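Local coordinates for AimR transcriptional regulator (Bacillus phage phi3T, PDB 5ZVV), which activates transcription of the phage aimX locus as a homodimer, which seems to favour the lytic cycle, until the arbitrium peptide converts it to an inactive monomer, at residues V83-I88 with E182-E187; L148-A153 with K190-M195; G268-L273 with N281-Y286; Y293-A298 with L327-Y332. All coordinates share one frame; numbering follows the deposited sequence.

Interaction 1: residues V83-I88 with E182-E187; sequences VEYSDI and EGFIKE
Glu84 and Tyr85 on helix 77-88 meet Ile185 and Phe184 at the start of helix 184-203. The nearest CA pair is Glu84 CA and Ile185 CA, 7.3 Å apart. Glu84 can be followed outward from the backbone. Its CB points at the other helix and rests 3.7 Å from Ile185 CD1. Its CG touches the same methyl, 3.8 Å from Ile185 CD1. The chain then bends at chi2 (59°), and the carboxylate leaves Ile185 behind. There OE1 takes a hydrogen bond from Tyr117 OH. OE2 is shared by Ser188 OG and Arg192 NE, the latter in a salt bridge. The buried acid is thus apolar at its root and gripped at both oxygens.

The aromatic pair lies beside it. Phe184 reaches across with its ring edge, and its CZ comes 3.6 Å from Tyr85 CD1. The CB of Tyr85 lies in the plane of the Phe184 ring, off that edge, 3.8 Å from Phe184 CZ. The two ring planes are inclined at 45°, with centroids 6.0 Å apart, so the pair is oblique. Tyr85 OH finds its partner away from this contact, at Glu61 OE1.

No hydrogen bond joins the two segments directly. Apolar contact between helices distant in sequence, flanked by a buried charge network, fits the all-helical solenoid expected of a member of the TPR clan.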
# COMPACT_ATOMS: atom_id res chain seq x y z
N VAL A 83 1.82 6.42 30.27
CA VAL A 83 1.22 6.83 29.01
C VAL A 83 0.96 5.61 28.13
O VAL A 83 -0.06 5.55 27.43
CB VAL A 83 2.08 7.90 28.29
CG1 VAL A 83 3.20 7.28 27.46
CG2 VAL A 83 1.19 8.77 27.41
N GLU A 84 1.85 4.61 28.17
CA GLU A 84 1.61 3.42 27.36
C GLU A 84 0.42 2.62 27.88
O GLU A 84 -0.44 2.18 27.10
CB GLU A 84 2.86 2.54 27.31
CG GLU A 84 2.60 1.10 26.83
CD GLU A 84 1.98 1.01 25.44
OE1 GLU A 84 1.96 2.02 24.71
OE2 GLU A 84 1.51 -0.09 25.08
N TYR A 85 0.34 2.42 29.20
CA TYR A 85 -0.80 1.70 29.77
C TYR A 85 -2.10 2.45 29.51
O TYR A 85 -3.13 1.83 29.19
CB TYR A 85 -0.59 1.49 31.27
CG TYR A 85 -1.52 0.46 31.87
CD1 TYR A 85 -1.37 -0.89 31.60
CD2 TYR A 85 -2.55 0.85 32.72
CE1 TYR A 85 -2.21 -1.83 32.16
CE2 TYR A 85 -3.40 -0.09 33.28
CZ TYR A 85 -3.23 -1.42 33.00
OH TYR A 85 -4.07 -2.36 33.55
N SER A 86 -2.08 3.78 29.63
CA SER A 86 -3.29 4.55 29.38
C SER A 86 -3.73 4.42 27.93
O SER A 86 -4.92 4.23 27.65
CB SER A 86 -3.06 6.02 29.74
OG SER A 86 -4.25 6.77 29.62
N ASP A 87 -2.79 4.50 26.99
CA ASP A 87 -3.17 4.48 25.58
C ASP A 87 -3.61 3.09 25.13
O ASP A 87 -4.52 2.97 24.30
CB ASP A 87 -2.03 4.99 24.71
CG ASP A 87 -2.43 5.09 23.25
OD1 ASP A 87 -3.16 6.04 22.90
OD2 ASP A 87 -2.03 4.21 22.46
N ILE A 88 -2.97 2.04 25.65
CA ILE A 88 -3.37 0.70 25.22
C ILE A 88 -4.77 0.37 25.74
O ILE A 88 -5.50 -0.41 25.12
CB ILE A 88 -2.33 -0.35 25.65
CG1 ILE A 88 -2.50 -1.63 24.82
CG2 ILE A 88 -2.45 -0.67 27.14
CD1 ILE A 88 -1.47 -2.70 25.12
N GLU A 182 13.72 -6.21 28.19
CA GLU A 182 12.59 -6.91 28.78
C GLU A 182 11.90 -6.03 29.81
O GLU A 182 12.53 -5.24 30.51
CB GLU A 182 13.06 -8.21 29.44
CG GLU A 182 13.87 -9.12 28.52
CD GLU A 182 13.04 -9.69 27.39
OE1 GLU A 182 11.92 -10.17 27.65
OE2 GLU A 182 13.51 -9.64 26.24
N GLY A 183 10.58 -6.18 29.90
CA GLY A 183 9.84 -5.50 30.94
C GLY A 183 8.43 -5.16 30.49
O GLY A 183 7.92 -5.67 29.50
N PHE A 184 7.82 -4.25 31.26
CA PHE A 184 6.41 -3.90 31.07
C PHE A 184 6.15 -3.35 29.67
O PHE A 184 5.21 -3.78 28.98
CB PHE A 184 6.01 -2.89 32.15
CG PHE A 184 4.69 -2.23 31.91
CD1 PHE A 184 3.51 -2.85 32.29
CD2 PHE A 184 4.63 -0.97 31.33
CE1 PHE A 184 2.29 -2.24 32.08
CE2 PHE A 184 3.41 -0.36 31.12
CZ PHE A 184 2.24 -0.99 31.50
N ILE A 185 6.97 -2.39 29.23
CA ILE A 185 6.76 -1.75 27.93
C ILE A 185 6.86 -2.77 26.81
O ILE A 185 6.03 -2.79 25.89
CB ILE A 185 7.76 -0.59 27.74
CG1 ILE A 185 7.42 0.56 28.70
CG2 ILE A 185 7.77 -0.11 26.30
CD1 ILE A 185 6.09 1.22 28.40
N LYS A 186 7.87 -3.65 26.87
CA LYS A 186 8.07 -4.61 25.79
C LYS A 186 6.92 -5.61 25.71
O LYS A 186 6.51 -6.00 24.61
CB LYS A 186 9.40 -5.34 25.99
CG LYS A 186 9.76 -6.29 24.85
CD LYS A 186 11.16 -6.88 25.03
CE LYS A 186 11.47 -7.89 23.95
NZ LYS A 186 12.91 -8.25 23.92
N GLU A 187 6.38 -6.03 26.86
CA GLU A 187 5.22 -6.92 26.84
C GLU A 187 3.99 -6.21 26.29
O GLU A 187 3.19 -6.81 25.55
CB GLU A 187 4.96 -7.47 28.24
CG GLU A 187 6.10 -8.31 28.79
CD GLU A 187 6.44 -9.48 27.89
OE1 GLU A 187 5.55 -10.32 27.64
OE2 GLU A 187 7.60 -9.55 27.42

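Interaction 2: residues L148-A153 with K190-M195; sequences LFFSNA and KSRVSM
Phe149 and Phe150 on helix 145-161 face Val193 and Arg192 on helix 184-203; both segments are helical throughout, and Ala153 CA and Val193 CA lie 7.4 Å apart. No hydrogen bond crosses between them. Phe150 meets Arg192 edge first. Its CE1 stands 3.8 Å above the guanidinium plane, over the centre of the group, and is 3.8 Å from Arg192 CZ. The ring and guanidinium planes are 76° apart, so the rim of the ring is turned onto the flat cation.

Arg192 is extended from CG to NE, which carries the guanidinium out from its own helix to Phe150. Its nitrogens are held from outside the contact. NE and NH2 form salt bridges with Glu84 and Asp87, and NH1 is hydrogen-bonded to Tyr157 OH. These bonds fix the rotation of the group and keep its face toward the ring.

Val193 offers its CG2 to the edge of the Phe149 ring, 4.0 Å from Phe149 CZ. The ring of Phe150 also stacks on Tyr117. The contact is buried: two phenylalanine edges meet an aliphatic branch and a guanidinium face. This is consistent with a helix packed on the next but one in a TPR-like array.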
# COMPACT_ATOMS: atom_id res chain seq x y z
N LEU A 148 11.79 4.48 19.36
CA LEU A 148 12.21 4.03 18.04
C LEU A 148 11.33 2.90 17.56
O LEU A 148 10.97 2.82 16.38
CB LEU A 148 13.68 3.59 18.06
CG LEU A 148 14.75 4.68 18.02
CD1 LEU A 148 16.13 4.07 18.23
CD2 LEU A 148 14.69 5.44 16.70
N PHE A 149 10.93 2.01 18.48
CA PHE A 149 9.96 0.98 18.15
C PHE A 149 8.59 1.59 17.89
O PHE A 149 7.99 1.37 16.83
CB PHE A 149 9.91 -0.05 19.29
CG PHE A 149 9.05 -1.25 19.00
CD1 PHE A 149 7.69 -1.21 19.21
CD2 PHE A 149 9.62 -2.42 18.54
CE1 PHE A 149 6.90 -2.32 18.96
CE2 PHE A 149 8.84 -3.54 18.29
CZ PHE A 149 7.48 -3.48 18.49
N PHE A 150 8.10 2.39 18.84
CA PHE A 150 6.69 2.78 18.79
C PHE A 150 6.41 3.77 17.67
O PHE A 150 5.32 3.75 17.09
CB PHE A 150 6.25 3.37 20.14
CG PHE A 150 4.76 3.54 20.26
CD1 PHE A 150 3.94 2.44 20.46
CD2 PHE A 150 4.19 4.80 20.17
CE1 PHE A 150 2.57 2.59 20.57
CE2 PHE A 150 2.82 4.95 20.28
CZ PHE A 150 2.01 3.85 20.48
N SER A 151 7.37 4.64 17.35
CA SER A 151 7.19 5.54 16.22
C SER A 151 7.00 4.78 14.91
O SER A 151 6.53 5.36 13.93
CB SER A 151 8.38 6.49 16.10
OG SER A 151 9.59 5.78 15.87
N ASN A 152 7.36 3.49 14.88
CA ASN A 152 7.06 2.66 13.72
C ASN A 152 5.81 1.81 13.93
O ASN A 152 4.97 1.73 13.03
CB ASN A 152 8.25 1.75 13.40
CG ASN A 152 9.39 2.52 12.75
OD1 ASN A 152 9.32 2.86 11.58
ND2 ASN A 152 10.44 2.79 13.52
N ALA A 153 5.65 1.20 15.11
CA ALA A 153 4.48 0.37 15.37
C ALA A 153 3.19 1.18 15.29
O ALA A 153 2.16 0.64 14.87
CB ALA A 153 4.61 -0.28 16.75
N LYS A 190 4.37 -6.05 22.65
CA LYS A 190 4.14 -7.39 22.12
C LYS A 190 2.65 -7.66 21.95
O LYS A 190 2.22 -8.17 20.91
CB LYS A 190 4.77 -8.44 23.04
CG LYS A 190 6.27 -8.66 22.84
CD LYS A 190 6.78 -9.74 23.78
CE LYS A 190 8.28 -9.94 23.66
NZ LYS A 190 8.79 -10.88 24.70
N SER A 191 1.85 -7.33 22.96
CA SER A 191 0.41 -7.54 22.84
C SER A 191 -0.17 -6.71 21.69
O SER A 191 -0.99 -7.22 20.91
CB SER A 191 -0.28 -7.21 24.16
OG SER A 191 -0.10 -5.85 24.51
N ARG A 192 0.25 -5.45 21.57
CA ARG A 192 -0.20 -4.61 20.46
C ARG A 192 0.06 -5.28 19.12
O ARG A 192 -0.87 -5.51 18.32
CB ARG A 192 0.49 -3.25 20.51
CG ARG A 192 0.05 -2.30 21.62
CD ARG A 192 0.85 -1.01 21.51
NE ARG A 192 0.52 -0.01 22.52
CZ ARG A 192 -0.39 0.94 22.36
NH1 ARG A 192 -1.08 1.02 21.23
NH2 ARG A 192 -0.61 1.81 23.33
N VAL A 193 1.33 -5.59 18.84
CA VAL A 193 1.69 -6.18 17.56
C VAL A 193 0.97 -7.51 17.36
O VAL A 193 0.58 -7.86 16.23
CB VAL A 193 3.22 -6.33 17.46
CG1 VAL A 193 3.61 -7.00 16.15
CG2 VAL A 193 3.88 -4.97 17.59
N SER A 194 0.77 -8.27 18.44
CA SER A 194 0.04 -9.53 18.33
C SER A 194 -1.37 -9.31 17.82
O SER A 194 -1.84 -10.03 16.93
CB SER A 194 0.01 -10.25 19.68
OG SER A 194 1.18 -11.02 19.88
N MSE A 195 -2.06 -8.31 18.35
CA MSE A 195 -3.42 -8.06 17.89
C MSE A 195 -3.44 -7.58 16.44
O MSE A 195 -4.27 -8.04 15.63
CB MSE A 195 -4.13 -7.05 18.79
CG MSE A 195 -4.67 -7.70 20.05
SE MSE A 195 -5.38 -9.48 19.67
CE MSE A 195 -6.84 -8.98 18.46

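Interaction 3: residues G268-L273 with N281-Y286; sequences GALCFL and NQWVNY
Leu270 lies over one face of the Trp283 indole. Its CB sits 3.5 Å from Trp283 CD2, above the centre of the ring system. Its CD1 continues across the five-membered ring as a CH-pi contact, 3.7 Å from the centroid and 25° off the ring normal. The opposite face of the indole is covered by Gln282 CB from the same loop, so the ring is sandwiched between aliphatic groups.

Cys271 stands next to this centre. Its CB is 4.0 Å from Trp283 CB, and Cys271 CA and Trp283 CA are the nearest CA pair, 5.1 Å apart. With SG anti to the backbone N (chi1 -178°), the sulfur points away from the indole, toward Val284, with SG 4.2 Å from Val284 CG2.

After helix 260-277 the chain doubles back, and residues 281-286 lie along its side before helix 291-304 begins. They form the linker between two consecutive helices of a probably TPR-like array. An Asx turn shapes the start of the loop: Asn281 OD1 accepts from Trp283 N at 2.9 Å, which is consistent with the placing of Trp283 against the helix.

The same amide makes the polar edge of the contact. Asn281 ND2 donates to Cys271 SG at 3.2 Å. The bond is nearly straight, with an N-H...S angle of 166°, and the sulfur lies close to the amide plane. ND2 also donates to Asn275 OD1, further along the helix. Trp283 NE1, at the rim of the indole, makes a weak hydrogen bond to a glycerol, probably from the crystallisation liquor.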
# COMPACT_ATOMS: atom_id res chain seq x y z
N GLY A 268 -23.06 -7.41 18.40
CA GLY A 268 -23.14 -7.49 16.95
C GLY A 268 -22.48 -8.73 16.39
O GLY A 268 -22.97 -9.33 15.43
N ALA A 269 -21.36 -9.15 16.99
CA ALA A 269 -20.71 -10.38 16.56
C ALA A 269 -21.62 -11.58 16.79
O ALA A 269 -21.75 -12.45 15.91
CB ALA A 269 -19.38 -10.57 17.29
N LEU A 270 -22.26 -11.65 17.96
CA LEU A 270 -23.17 -12.76 18.23
C LEU A 270 -24.42 -12.69 17.37
O LEU A 270 -24.98 -13.73 17.01
CB LEU A 270 -23.54 -12.77 19.71
CG LEU A 270 -22.44 -13.22 20.67
CD1 LEU A 270 -22.77 -12.82 22.10
CD2 LEU A 270 -22.25 -14.73 20.57
N CYS A 271 -24.86 -11.48 17.03
CA CYS A 271 -26.03 -11.31 16.18
C CYS A 271 -25.75 -11.78 14.76
O CYS A 271 -26.55 -12.50 14.16
CB CYS A 271 -26.46 -9.84 16.18
SG CYS A 271 -27.94 -9.49 15.22
N PHE A 272 -24.59 -11.39 14.22
CA PHE A 272 -24.18 -11.90 12.92
C PHE A 272 -24.04 -13.42 12.95
O PHE A 272 -24.48 -14.12 12.03
CB PHE A 272 -22.87 -11.25 12.47
CG PHE A 272 -22.46 -11.64 11.08
CD1 PHE A 272 -23.10 -11.11 9.98
CD2 PHE A 272 -21.42 -12.54 10.88
CE1 PHE A 272 -22.72 -11.46 8.70
CE2 PHE A 272 -21.03 -12.90 9.60
CZ PHE A 272 -21.69 -12.36 8.51
N LEU A 273 -23.41 -13.95 14.00
CA LEU A 273 -23.23 -15.39 14.11
C LEU A 273 -24.56 -16.12 14.09
O LEU A 273 -24.77 -17.04 13.28
CB LEU A 273 -22.46 -15.72 15.39
CG LEU A 273 -22.15 -17.20 15.60
CD1 LEU A 273 -21.15 -17.71 14.57
CD2 LEU A 273 -21.66 -17.44 17.02
N ASN A 281 -31.47 -15.63 18.35
CA ASN A 281 -30.77 -14.35 18.31
C ASN A 281 -31.30 -13.46 19.43
O ASN A 281 -32.43 -12.96 19.34
CB ASN A 281 -30.93 -13.68 16.95
CG ASN A 281 -29.96 -12.53 16.74
OD1 ASN A 281 -29.44 -11.95 17.69
ND2 ASN A 281 -29.72 -12.19 15.48
N GLN A 282 -30.50 -13.27 20.47
CA GLN A 282 -30.83 -12.36 21.56
C GLN A 282 -30.17 -11.00 21.43
O GLN A 282 -30.36 -10.15 22.30
CB GLN A 282 -30.43 -12.98 22.90
CG GLN A 282 -30.98 -14.36 23.16
CD GLN A 282 -30.41 -14.97 24.42
OE1 GLN A 282 -29.33 -14.58 24.87
NE2 GLN A 282 -31.14 -15.90 25.01
N TRP A 283 -29.40 -10.77 20.36
CA TRP A 283 -28.50 -9.63 20.29
C TRP A 283 -28.86 -8.65 19.18
O TRP A 283 -28.02 -7.83 18.79
CB TRP A 283 -27.06 -10.12 20.13
CG TRP A 283 -26.67 -11.11 21.18
CD1 TRP A 283 -26.19 -10.83 22.43
CD2 TRP A 283 -26.76 -12.53 21.10
NE1 TRP A 283 -25.96 -11.99 23.12
CE2 TRP A 283 -26.30 -13.05 22.32
CE3 TRP A 283 -27.18 -13.42 20.10
CZ2 TRP A 283 -26.25 -14.42 22.58
CZ3 TRP A 283 -27.12 -14.77 20.36
CH2 TRP A 283 -26.66 -15.26 21.59
N VAL A 284 -30.09 -8.72 18.67
CA VAL A 284 -30.54 -7.73 17.70
C VAL A 284 -30.54 -6.36 18.35
O VAL A 284 -31.12 -6.16 19.42
CB VAL A 284 -31.93 -8.09 17.17
CG1 VAL A 284 -32.41 -7.05 16.16
CG2 VAL A 284 -31.92 -9.48 16.55
N ASN A 285 -29.86 -5.40 17.72
CA ASN A 285 -29.79 -4.04 18.23
C ASN A 285 -30.95 -3.24 17.65
O ASN A 285 -30.97 -2.95 16.45
CB ASN A 285 -28.45 -3.40 17.88
CG ASN A 285 -28.16 -2.14 18.67
OD1 ASN A 285 -29.07 -1.36 18.98
ND2 ASN A 285 -26.90 -1.93 19.01
N TYR A 286 -31.91 -2.89 18.50
CA TYR A 286 -33.07 -2.10 18.10
C TYR A 286 -32.91 -0.62 18.39
O TYR A 286 -33.78 0.17 18.02
CB TYR A 286 -34.32 -2.62 18.82
CG TYR A 286 -34.72 -4.03 18.44
CD1 TYR A 286 -35.49 -4.28 17.31
CD2 TYR A 286 -34.33 -5.12 19.22
CE1 TYR A 286 -35.86 -5.56 16.96
CE2 TYR A 286 -34.70 -6.42 18.87
CZ TYR A 286 -35.47 -6.63 17.74
OH TYR A 286 -35.84 -7.91 17.38

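Interaction 4: residues Y293-A298 with L327-Y332; sequences YLQLRA and LGFYYY
Gln295 on helix 291-304 carries this contact alone from its side, pressing its amide against the root of Phe329 and of Tyr330 on helix 324-338. The two helices are separated in sequence by helix 307-318. A helix packed on the next but one in the chain is consistent with the TPR-like helical repeats probable for this family. The nearest CA pair is Gln295 CA and Tyr330 CA, 7.0 Å apart.

The amide is split between two neighbours. Its OE1 touches Phe329 CB at 3.3 Å. Its NE2 lies 3.8 Å from Tyr330 CB. Both approaches are made at CB, before either ring begins, and each side chain crosses Gln295 at about a right angle. The amide plane is 51° from the Phe329 ring and 35° from the Tyr330 ring.

The extended chain of Gln295 beyond CG (chi2 -169°) brings the amide over to the other helix. Its NE2 is then held by two acceptors, Gln322 OE1 and Glu326 O, the latter in the residue just before Leu327. These bonds fix which end of the buried amide is nitrogen and leave OE1 turned to Phe329. Leu317 of helix 307-318 also touches Gln295.

The two aromatic residues are placed from further out. The ring of Phe329 leads away from Gln295 and meets Phe351 edge-to-face. The ring of Tyr330 turns away too, beside Ser318, and its OH makes a weak hydrogen bond with Leu314 O.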
# COMPACT_ATOMS: atom_id res chain seq x y z
N TYR A 293 -24.99 -2.28 12.65
CA TYR A 293 -26.05 -2.87 13.47
C TYR A 293 -27.40 -2.81 12.76
O TYR A 293 -28.23 -3.70 12.94
CB TYR A 293 -26.10 -2.18 14.83
CG TYR A 293 -24.77 -2.22 15.54
CD1 TYR A 293 -23.92 -3.31 15.41
CD2 TYR A 293 -24.34 -1.15 16.32
CE1 TYR A 293 -22.70 -3.35 16.04
CE2 TYR A 293 -23.12 -1.18 16.96
CZ TYR A 293 -22.30 -2.28 16.81
OH TYR A 293 -21.08 -2.32 17.44
N LEU A 294 -27.62 -1.77 11.95
CA LEU A 294 -28.78 -1.74 11.08
C LEU A 294 -28.74 -2.90 10.08
O LEU A 294 -29.76 -3.55 9.83
CB LEU A 294 -28.85 -0.41 10.34
CG LEU A 294 -29.38 0.79 11.13
CD1 LEU A 294 -29.36 2.05 10.27
CD2 LEU A 294 -30.79 0.50 11.63
N GLN A 295 -27.56 -3.16 9.50
CA GLN A 295 -27.40 -4.29 8.59
C GLN A 295 -27.73 -5.60 9.28
O GLN A 295 -28.41 -6.46 8.71
CB GLN A 295 -25.98 -4.34 8.03
CG GLN A 295 -25.67 -3.32 6.96
CD GLN A 295 -24.34 -3.60 6.29
OE1 GLN A 295 -23.62 -4.51 6.70
NE2 GLN A 295 -24.02 -2.83 5.26
N LEU A 296 -27.24 -5.78 10.51
CA LEU A 296 -27.50 -7.01 11.25
C LEU A 296 -28.98 -7.15 11.58
O LEU A 296 -29.53 -8.26 11.52
CB LEU A 296 -26.66 -7.04 12.53
CG LEU A 296 -25.16 -7.18 12.24
CD1 LEU A 296 -24.35 -7.13 13.52
CD2 LEU A 296 -24.91 -8.47 11.49
N ARG A 297 -29.64 -6.04 11.91
CA ARG A 297 -31.07 -6.08 12.18
C ARG A 297 -31.86 -6.45 10.93
O ARG A 297 -32.82 -7.23 11.00
CB ARG A 297 -31.53 -4.73 12.74
CG ARG A 297 -33.01 -4.63 13.05
CD ARG A 297 -33.36 -3.27 13.61
NE ARG A 297 -34.79 -3.12 13.85
CZ ARG A 297 -35.36 -2.00 14.28
NH1 ARG A 297 -34.63 -0.92 14.51
NH2 ARG A 297 -36.68 -1.97 14.47
N ALA A 298 -31.46 -5.91 9.78
CA ALA A 298 -32.12 -6.28 8.53
C ALA A 298 -31.87 -7.75 8.20
O ALA A 298 -32.75 -8.44 7.69
CB ALA A 298 -31.63 -5.38 7.39
N LEU A 327 -20.65 -2.46 1.86
CA LEU A 327 -21.43 -2.66 0.65
C LEU A 327 -21.43 -4.12 0.23
O LEU A 327 -22.41 -4.60 -0.36
CB LEU A 327 -20.92 -1.77 -0.47
CG LEU A 327 -21.39 -0.32 -0.38
CD1 LEU A 327 -20.80 0.51 -1.51
CD2 LEU A 327 -22.91 -0.26 -0.39
N GLY A 328 -20.35 -4.85 0.51
CA GLY A 328 -20.36 -6.29 0.28
C GLY A 328 -21.43 -6.98 1.09
O GLY A 328 -22.23 -7.77 0.56
N PHE A 329 -21.48 -6.69 2.39
CA PHE A 329 -22.57 -7.22 3.21
C PHE A 329 -23.93 -6.75 2.69
O PHE A 329 -24.87 -7.54 2.59
CB PHE A 329 -22.39 -6.83 4.67
CG PHE A 329 -21.25 -7.54 5.35
CD1 PHE A 329 -21.39 -8.84 5.80
CD2 PHE A 329 -20.03 -6.90 5.53
CE1 PHE A 329 -20.35 -9.49 6.42
CE2 PHE A 329 -18.98 -7.55 6.15
CZ PHE A 329 -19.14 -8.84 6.59
N TYR A 330 -24.02 -5.46 2.35
CA TYR A 330 -25.29 -4.87 1.93
C TYR A 330 -25.87 -5.60 0.73
O TYR A 330 -27.04 -6.01 0.74
CB TYR A 330 -25.08 -3.38 1.62
CG TYR A 330 -26.25 -2.67 0.99
CD1 TYR A 330 -27.26 -2.12 1.77
CD2 TYR A 330 -26.34 -2.52 -0.39
CE1 TYR A 330 -28.33 -1.46 1.19
CE2 TYR A 330 -27.40 -1.86 -0.98
CZ TYR A 330 -28.40 -1.33 -0.19
OH TYR A 330 -29.46 -0.68 -0.77
N TYR A 331 -25.07 -5.77 -0.33
CA TYR A 331 -25.56 -6.49 -1.49
C TYR A 331 -25.72 -7.98 -1.22
O TYR A 331 -26.51 -8.63 -1.92
CB TYR A 331 -24.61 -6.28 -2.68
CG TYR A 331 -24.54 -4.85 -3.16
CD1 TYR A 331 -25.45 -4.36 -4.10
CD2 TYR A 331 -23.57 -3.98 -2.68
CE1 TYR A 331 -25.39 -3.06 -4.54
CE2 TYR A 331 -23.51 -2.67 -3.12
CZ TYR A 331 -24.42 -2.21 -4.05
OH TYR A 331 -24.35 -0.91 -4.49
N TYR A 332 -25.03 -8.53 -0.22
CA TYR A 332 -25.33 -9.90 0.18
C TYR A 332 -26.75 -10.02 0.72
O TYR A 332 -27.49 -10.94 0.36
CB TYR A 332 -24.32 -10.40 1.21
CG TYR A 332 -24.66 -11.76 1.78
CD1 TYR A 332 -24.63 -12.89 0.98
CD2 TYR A 332 -25.03 -11.91 3.11
CE1 TYR A 332 -24.95 -14.14 1.49
CE2 TYR A 332 -25.35 -13.15 3.63
CZ TYR A 332 -25.31 -14.26 2.82
OH TYR A 332 -25.62 -15.50 3.33

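In the fold
The four contacts form two pairs on opposite sides of the centre of the chain. Interactions 1 and 2 share helix 184-203, and their centres are 10 Å apart. Arg192 joins them: its NE is 2.7 Å from Glu84 OE2, and its NH2 is 2.9 Å from Asp87 OD2. Interactions 3 and 4 have centres 12 Å apart and use consecutive helices, 260-277 and 291-304. They touch where Phe272 CD1 lies 3.5 Å from Leu296 CD2. Centres of the two pairs are about 32 to 37 Å apart. Val193 of interaction 2 also lies near a bound glycerol, as Trp283 of interaction 3 does.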